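Local coordinates for protein putative invasin (Yersinia pseudotuberculosis IP 31758, PDB 5N40) that is an adhesin that probably helps the bacterium attach to host cells, with immunoglobulin-like domains followed by a C-type lectin-like domain, at residues A[14-19]-A[81-86]; A[28-33]-A[67-72]; A[42-47]-A[60-65]. The protein carries 1 engineered substitution. One frame throughout, in Å; residues are numbered along the deposited sequence.

Interaction 1. Residues A[14-19]-A[81-86]; sequences LVAAPV and ASLSVN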
loop_
_atom_site.group_PDB
_atom_site.type_symbol
_atom_site.label_atom_id
_atom_site.label_comp_id
_atom_site.label_asym_id
_atom_site.label_seq_id
_atom_site.Cartn_x
_atom_site.Cartn_y
_atom_site.Cartn_z
ATOM N N LEU A 14 7.003 25.785 38.759
ATOM C CA LEU A 14 6.099 24.724 38.330
ATOM C C LEU A 14 6.950 23.640 37.690
ATOM O O LEU A 14 7.700 23.913 36.746
ATOM C CB LEU A 14 5.056 25.252 37.344
ATOM C CG LEU A 14 3.922 24.293 36.974
ATOM C CD1 LEU A 14 2.982 24.066 38.157
ATOM C CD2 LEU A 14 3.152 24.802 35.762
ATOM N N VAL A 15 6.849 22.419 38.206
ATOM C CA VAL A 15 7.652 21.307 37.721
ATOM C C VAL A 15 6.764 20.085 37.547
ATOM O O VAL A 15 5.655 20.006 38.081
ATOM C CB VAL A 15 8.828 20.986 38.671
ATOM C CG1 VAL A 15 9.625 22.260 38.973
ATOM C CG2 VAL A 15 8.330 20.344 39.958
ATOM N N ALA A 16 7.268 19.128 36.770
ATOM C CA ALA A 16 6.583 17.868 36.539
ATOM C C ALA A 16 7.584 16.735 36.670
ATOM O O ALA A 16 8.760 16.890 36.340
ATOM C CB ALA A 16 5.923 17.824 35.157
ATOM N N ALA A 17 7.107 15.607 37.181
ATOM C CA ALA A 17 7.945 14.437 37.398
ATOM C C ALA A 17 7.149 13.163 37.154
ATOM O O ALA A 17 6.204 12.874 37.899
ATOM C CB ALA A 17 8.513 14.439 38.821
ATOM N N PRO A 18 7.497 12.360 36.132
ATOM C CA PRO A 18 8.583 12.569 35.165
ATOM C C PRO A 18 8.229 13.580 34.067
ATOM O O PRO A 18 7.070 13.992 33.944
ATOM C CB PRO A 18 8.796 11.169 34.581
ATOM C CG PRO A 18 7.468 10.518 34.686
ATOM C CD PRO A 18 6.833 11.059 35.935
ATOM N N VAL A 19 9.217 13.972 33.262
ATOM C CA VAL A 19 8.979 14.896 32.162
ATOM C C VAL A 19 8.837 14.165 30.833
ATOM O O VAL A 19 8.773 14.809 29.782
ATOM C CB VAL A 19 10.073 15.973 32.074
ATOM C CG1 VAL A 19 10.083 16.816 33.344
ATOM C CG2 VAL A 19 11.432 15.359 31.809
ATOM N N ALA A 81 3.286 18.488 26.162
ATOM C CA ALA A 81 2.274 19.046 27.051
ATOM C C ALA A 81 2.830 20.300 27.708
ATOM O O ALA A 81 3.807 20.226 28.460
ATOM C CB ALA A 81 1.860 18.036 28.119
ATOM N N SER A 82 2.231 21.449 27.410
ATOM C CA SER A 82 2.578 22.691 28.085
ATOM C C SER A 82 1.623 22.899 29.249
ATOM O O SER A 82 0.404 22.830 29.075
ATOM C CB SER A 82 2.503 23.871 27.120
ATOM O OG SER A 82 3.470 23.740 26.092
ATOM N N LEU A 83 2.185 23.159 30.423
ATOM C CA LEU A 83 1.436 23.268 31.666
ATOM C C LEU A 83 1.366 24.727 32.087
ATOM O O LEU A 83 2.383 25.426 32.065
ATOM C CB LEU A 83 2.102 22.444 32.767
ATOM C CG LEU A 83 2.316 20.961 32.458
ATOM C CD1 LEU A 83 3.287 20.341 33.457
ATOM C CD2 LEU A 83 1.000 20.241 32.492
ATOM N N SER A 84 0.178 25.176 32.486
ATOM C CA SER A 84 -0.003 26.520 33.020
ATOM C C SER A 84 -0.704 26.442 34.369
ATOM O O SER A 84 -1.283 25.417 34.741
ATOM C CB SER A 84 -0.809 27.413 32.072
ATOM O OG SER A 84 -2.164 27.015 32.032
ATOM N N VAL A 85 -0.637 27.544 35.111
ATOM C CA VAL A 85 -1.170 27.601 36.465
ATOM C C VAL A 85 -1.898 28.924 36.655
ATOM O O VAL A 85 -1.451 29.968 36.169
ATOM C CB VAL A 85 -0.043 27.429 37.510
ATOM C CG1 VAL A 85 1.089 28.397 37.241
ATOM C CG2 VAL A 85 -0.578 27.599 38.922
ATOM N N ASN A 86 -3.029 28.879 37.356
ATOM C CA ASN A 86 -3.714 30.097 37.758
ATOM C C ASN A 86 -4.147 29.968 39.213
ATOM O O ASN A 86 -4.304 28.864 39.744
ATOM C CB ASN A 86 -4.915 30.429 36.836
ATOM C CG ASN A 86 -5.950 29.330 36.777
ATOM O OD1 ASN A 86 -6.740 29.154 37.702
ATOM N ND2 ASN A 86 -5.982 28.604 35.659
#
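Leu14 and Ala16 of strand 14-17 face Leu83 of strand 81-86 across the interior of an immunoglobulin-like beta-sandwich, the fold expected of the invasin-type domain to which both segments belong. The two strand axes come within 8.6 Å of each other and their N-to-C directions differ by 136°, so the backbones are held apart and contact is made by side chains. Four inward-pointing residues, Leu14, Ala16, Leu83 and Val85, carry the contact. Leu14 extends CG anti to its backbone N (chi1 -171°), and its CD2 methyl makes the closest approaches, reaching the strand at the stem of Leu83, 4.0 Å from Leu83 CB, and also lying 3.8 Å from Leu83 O. The same methyl is 4.4 Å from Val85 CG1, which places it over the backbone that joins these two inward-facing residues. The side chains of Leu14 and Leu83 cross at about a right angle. Leu83 has CG beside its own backbone N, and its CD1 branch meets Ala16 rather than the Leu14 methyl. Phe50 of strand 48-52 and Val31 of strand 28-34 also pack against Leu14, while Ala97 and Ile99 of strand 90-102 cover Leu83. Farther along strand 14-17, the methyl of Ala16 receives the tip of Leu83, with CB of Ala16 4.0 Å from CD1 of Leu83.

Interaction 2. Residues A[28-33]-A[67-72]; sequences TSVVTL and LYTATL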
loop_
_atom_site.group_PDB
_atom_site.type_symbol
_atom_site.label_atom_id
_atom_site.label_comp_id
_atom_site.label_asym_id
_atom_site.label_seq_id
_atom_site.Cartn_x
_atom_site.Cartn_y
_atom_site.Cartn_z
ATOM N N THR A 28 1.421 8.454 34.006
ATOM C CA THR A 28 1.114 9.601 34.848
ATOM C C THR A 28 2.376 10.388 35.183
ATOM O O THR A 28 3.503 9.879 35.111
ATOM C CB THR A 28 0.416 9.173 36.150
ATOM O OG1 THR A 28 1.251 8.261 36.871
ATOM C CG2 THR A 28 -0.920 8.512 35.841
ATOM N N SER A 29 2.154 11.654 35.545
ATOM C CA SER A 29 3.194 12.551 36.024
ATOM C C SER A 29 2.609 13.461 37.094
ATOM O O SER A 29 1.438 13.834 37.036
ATOM C CB SER A 29 3.779 13.402 34.891
ATOM O OG SER A 29 4.775 14.283 35.388
ATOM N N VAL A 30 3.427 13.812 38.083
ATOM C CA VAL A 30 2.996 14.691 39.164
ATOM C C VAL A 30 3.460 16.103 38.847
ATOM O O VAL A 30 4.650 16.338 38.603
ATOM C CB VAL A 30 3.532 14.218 40.528
ATOM C CG1 VAL A 30 3.257 15.261 41.612
ATOM C CG2 VAL A 30 2.886 12.890 40.908
ATOM N N VAL A 31 2.515 17.037 38.838
ATOM C CA VAL A 31 2.792 18.449 38.623
ATOM C C VAL A 31 2.794 19.126 39.982
ATOM O O VAL A 31 1.837 18.983 40.752
ATOM C CB VAL A 31 1.750 19.085 37.689
ATOM C CG1 VAL A 31 2.063 20.551 37.446
ATOM C CG2 VAL A 31 1.677 18.319 36.379
ATOM N N THR A 32 3.877 19.837 40.293
ATOM C CA THR A 32 4.052 20.479 41.589
ATOM C C THR A 32 4.269 21.969 41.387
ATOM O O THR A 32 5.219 22.380 40.712
ATOM C CB THR A 32 5.227 19.871 42.358
ATOM O OG1 THR A 32 4.961 18.487 42.616
ATOM C CG2 THR A 32 5.441 20.588 43.696
ATOM N N LEU A 33 3.379 22.766 41.960
ATOM C CA LEU A 33 3.591 24.195 42.107
ATOM C C LEU A 33 4.181 24.465 43.479
ATOM O O LEU A 33 3.635 24.018 44.489
ATOM C CB LEU A 33 2.278 24.963 41.959
ATOM C CG LEU A 33 2.325 26.451 42.304
ATOM C CD1 LEU A 33 3.109 27.238 41.254
ATOM C CD2 LEU A 33 0.913 27.007 42.466
ATOM N N LEU A 67 3.082 23.967 48.743
ATOM C CA LEU A 67 3.185 23.116 47.570
ATOM C C LEU A 67 1.793 22.658 47.162
ATOM O O LEU A 67 0.971 22.303 48.012
ATOM C CB LEU A 67 4.073 21.901 47.848
ATOM C CG LEU A 67 5.558 22.021 47.492
ATOM C CD1 LEU A 67 6.193 23.271 48.093
ATOM C CD2 LEU A 67 6.288 20.780 47.971
ATOM N N TYR A 68 1.532 22.671 45.860
ATOM C CA TYR A 68 0.241 22.268 45.318
ATOM C C TYR A 68 0.488 21.287 44.184
ATOM O O TYR A 68 1.258 21.585 43.267
ATOM C CB TYR A 68 -0.553 23.478 44.815
ATOM C CG TYR A 68 -0.770 24.551 45.856
ATOM C CD1 TYR A 68 0.259 25.417 46.215
ATOM C CD2 TYR A 68 -2.004 24.706 46.477
ATOM C CE1 TYR A 68 0.070 26.403 47.170
ATOM C CE2 TYR A 68 -2.203 25.695 47.430
ATOM C CZ TYR A 68 -1.164 26.542 47.766
ATOM O OH TYR A 68 -1.356 27.530 48.714
ATOM N N THR A 69 -0.171 20.129 44.239
ATOM C CA THR A 69 0.114 19.051 43.300
ATOM C C THR A 69 -1.156 18.536 42.636
ATOM O O THR A 69 -2.260 18.651 43.170
ATOM C CB THR A 69 0.828 17.889 43.992
ATOM O OG1 THR A 69 0.007 17.373 45.048
ATOM C CG2 THR A 69 2.149 18.365 44.570
ATOM N N ALA A 70 -0.965 17.959 41.451
ATOM C CA ALA A 70 -2.010 17.227 40.748
ATOM C C ALA A 70 -1.345 16.168 39.885
ATOM O O ALA A 70 -0.163 16.269 39.545
ATOM C CB ALA A 70 -2.886 18.146 39.891
ATOM N N THR A 71 -2.110 15.136 39.548
ATOM C CA THR A 71 -1.626 14.068 38.683
ATOM C C THR A 71 -2.132 14.312 37.265
ATOM O O THR A 71 -3.340 14.454 37.050
ATOM C CB THR A 71 -2.080 12.700 39.189
ATOM O OG1 THR A 71 -1.501 12.450 40.477
ATOM C CG2 THR A 71 -1.661 11.589 38.223
ATOM N N LEU A 72 -1.205 14.370 36.315
ATOM C CA LEU A 72 -1.538 14.362 34.902
ATOM C C LEU A 72 -1.512 12.930 34.396
ATOM O O LEU A 72 -0.594 12.168 34.707
ATOM C CB LEU A 72 -0.544 15.203 34.100
ATOM C CG LEU A 72 -0.822 15.245 32.597
ATOM C CD1 LEU A 72 -1.577 16.494 32.241
ATOM C CD2 LEU A 72 0.452 15.149 31.792
#
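An antiparallel strand pair of the immunoglobulin-like beta-sandwich forms where Ser29 to Leu33 run alongside Tyr68 to Leu72, with the axes 4.6 Å apart and the N-to-C directions differing by 160°. Three hydrogen-bonded pairs, Ser29 with Leu72, Val31 with Ala70 and Leu33 with Tyr68, are each closed by two N-H to C=O bonds. The longest of the six, from Ala70 N to Val31 O, measures 3.1 Å. The straightest runs from Val31 N to Ala70 O, with an angle of 171° at the hydrogen. The non-hydrogen-bonded pairs between them, Val30 with Thr71 and Thr32 with Thr69, send their side chains to the other face. On the buried face, Leu33 and Tyr68 lie side by side and point the same way, CD2 of Leu33 resting 4.1 Å from CD1 of the Tyr68 ring. Ser29 is a polar residue on this face, and its OG is hydrogen-bonded to Pro18 O, at the break in the neighbouring strand 13-22. On the other face Thr32 and Thr69 are also side by side: Thr69 places CG2 anti to its carbonyl carbon, and this methyl lies 3.4 Å from Thr32 OG1, while Thr69 OG1 bonds to Gln63 OE1. At the end of the pair, CB of Thr28 meets CG2 of Thr71 at 3.8 Å. The chemistry thus divides between the faces: the backbone bonds fix the register, Val31, Leu33, Tyr68, Ala70 and Leu72 contribute to the sandwich interior, and the other face, where Val30 joins the threonines, is suited to partial contact with solvent.

Interaction 3. Residues A[42-47]-A[60-65]; sequences PVTGQT and VTEQAS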
loop_
_atom_site.group_PDB
_atom_site.type_symbol
_atom_site.label_atom_id
_atom_site.label_comp_id
_atom_site.label_asym_id
_atom_site.label_seq_id
_atom_site.Cartn_x
_atom_site.Cartn_y
_atom_site.Cartn_z
ATOM N N PRO A 42 6.465 30.807 51.663
ATOM C CA PRO A 42 5.374 30.010 51.081
ATOM C C PRO A 42 4.037 30.725 51.215
ATOM O O PRO A 42 3.779 31.406 52.207
ATOM C CB PRO A 42 5.399 28.710 51.902
ATOM C CG PRO A 42 6.732 28.686 52.576
ATOM C CD PRO A 42 7.098 30.118 52.802
ATOM N N VAL A 43 3.184 30.570 50.205
ATOM C CA VAL A 43 1.826 31.108 50.233
ATOM C C VAL A 43 0.875 29.927 50.365
ATOM O O VAL A 43 0.740 29.115 49.442
ATOM C CB VAL A 43 1.512 31.940 48.983
ATOM C CG1 VAL A 43 0.128 32.554 49.086
ATOM C CG2 VAL A 43 2.571 33.019 48.789
ATOM N N THR A 44 0.204 29.837 51.505
ATOM C CA THR A 44 -0.630 28.690 51.834
ATOM C C THR A 44 -2.111 29.008 51.635
ATOM O O THR A 44 -2.520 30.167 51.543
ATOM C CB THR A 44 -0.368 28.247 53.280
ATOM O OG1 THR A 44 -0.716 29.301 54.187
ATOM C CG2 THR A 44 1.106 27.897 53.471
ATOM N N GLY A 45 -2.913 27.948 51.555
ATOM C CA GLY A 45 -4.357 28.086 51.537
ATOM C C GLY A 45 -4.939 28.659 50.264
ATOM O O GLY A 45 -6.054 29.186 50.289
ATOM N N GLN A 46 -4.229 28.566 49.150
ATOM C CA GLN A 46 -4.676 29.187 47.913
ATOM C C GLN A 46 -5.503 28.232 47.055
ATOM O O GLN A 46 -5.477 27.009 47.224
ATOM C CB GLN A 46 -3.477 29.692 47.115
ATOM C CG GLN A 46 -2.640 30.698 47.878
ATOM C CD GLN A 46 -3.459 31.886 48.340
ATOM O OE1 GLN A 46 -3.908 32.697 47.530
ATOM N NE2 GLN A 46 -3.672 31.986 49.649
ATOM N N THR A 47 -6.242 28.825 46.112
ATOM C CA THR A 47 -7.077 28.094 45.159
ATOM C C THR A 47 -6.309 28.029 43.846
ATOM O O THR A 47 -6.289 28.991 43.074
ATOM C CB THR A 47 -8.429 28.778 45.003
ATOM O OG1 THR A 47 -9.087 28.781 46.276
ATOM C CG2 THR A 47 -9.300 28.045 43.964
ATOM N N VAL A 60 -6.390 19.518 42.109
ATOM C CA VAL A 60 -5.231 20.050 42.820
ATOM C C VAL A 60 -5.479 19.962 44.318
ATOM O O VAL A 60 -6.579 20.265 44.795
ATOM C CB VAL A 60 -4.974 21.506 42.390
ATOM C CG1 VAL A 60 -3.933 22.183 43.279
ATOM C CG2 VAL A 60 -4.555 21.560 40.927
ATOM N N THR A 61 -4.446 19.570 45.069
ATOM C CA THR A 61 -4.492 19.551 46.524
ATOM C C THR A 61 -3.223 20.187 47.075
ATOM O O THR A 61 -2.177 20.205 46.421
ATOM C CB THR A 61 -4.644 18.124 47.090
ATOM O OG1 THR A 61 -3.460 17.363 46.826
ATOM C CG2 THR A 61 -5.838 17.427 46.464
ATOM N N GLU A 62 -3.329 20.722 48.284
ATOM C CA GLU A 62 -2.236 21.450 48.913
ATOM C C GLU A 62 -1.547 20.568 49.943
ATOM O O GLU A 62 -2.213 19.919 50.762
ATOM C CB GLU A 62 -2.749 22.730 49.577
ATOM C CG GLU A 62 -1.664 23.532 50.298
ATOM C CD GLU A 62 -2.211 24.774 50.968
ATOM O OE1 GLU A 62 -3.441 24.964 50.953
ATOM O OE2 GLU A 62 -1.409 25.557 51.525
ATOM N N GLN A 63 -0.215 20.549 49.898
ATOM C CA GLN A 63 0.610 19.937 50.925
ATOM C C GLN A 63 1.343 21.033 51.693
ATOM O O GLN A 63 1.087 22.234 51.517
ATOM C CB GLN A 63 1.580 18.924 50.311
ATOM C CG GLN A 63 0.891 17.662 49.800
ATOM C CD GLN A 63 0.201 17.891 48.481
ATOM O OE1 GLN A 63 0.789 18.451 47.555
ATOM N NE2 GLN A 63 -1.055 17.461 48.382
ATOM N N ALA A 64 2.260 20.619 52.561
ATOM C CA ALA A 64 2.925 21.565 53.438
ATOM C C ALA A 64 3.830 22.504 52.645
ATOM O O ALA A 64 4.280 22.196 51.537
ATOM C CB ALA A 64 3.741 20.825 54.497
ATOM N N SER A 65 4.072 23.679 53.227
ATOM C CA SER A 65 5.049 24.636 52.705
ATOM C C SER A 65 4.642 25.182 51.337
ATOM O O SER A 65 5.484 25.406 50.467
ATOM C CB SER A 65 6.445 24.013 52.648
ATOM O OG SER A 65 6.919 23.742 53.960
HETATM O O HOH W 1 -5.534 25.188 49.243
#
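Glu62 reaches across to Thr44 and Gly45, joining strand 56-63 to the loop that precedes strand 48-52. From CB, which points toward that loop, the chain leaves with CG anti to the backbone N (chi1 178°) and remains extended beyond it, so the carboxylate is carried to the loop backbone. CB and CG pass against the ring of Tyr68. CD comes 3.3 Å from Gly45 N, and both oxygens lie near that nitrogen. OE2 accepts a hydrogen bond from Gly45 N at 2.8 Å, with 167° at the hydrogen; the donor approaches on the syn side, 22° out of the carboxylate plane. The same OE2 lies 3.2 Å from Thr44 CA. OE1 accepts a bond from a water, which donates a second one to Gln46 O, its distance to that oxygen being 2.7 Å. The carboxylate holds the loop both directly and through water. Gly45 has a positive phi, a backbone conformation that by itself favours glycine. The loop is braced internally as well, since Gln46 NE2 bonds to Thr44 O, the donor lying above the carbonyl plane. At the start of the loop, Pro42 CB rests 3.6 Å from Ser65 O, an oxygen also bonded by Arg36. On strand 67-73, beside strand 56-63, the Tyr68 hydroxyl bonds to Val43 O and Gln46 N, so both strands hold the loop against the end of the sandwich.

From the N terminus, strand 13-22 turns back into strand 28-34, and backbone bonding such as Val15 O with Thr32 N joins interaction 1 to interaction 2. The chain then passes through the 42-47 loop and strand 48-52 to 60-65, where interaction 3 closes the smallest loop, with 12 residues between its segments. Strand 67-73 follows directly and pairs with 28-33, closing interaction 2 around it. Finally, 81-86 returns opposite 14-19, and interaction 1 encloses both. The three are strictly nested, none crossing another. Together they tie facing strands across the sandwich, neighbouring strands within a sheet, and a loop at the end of this same domain.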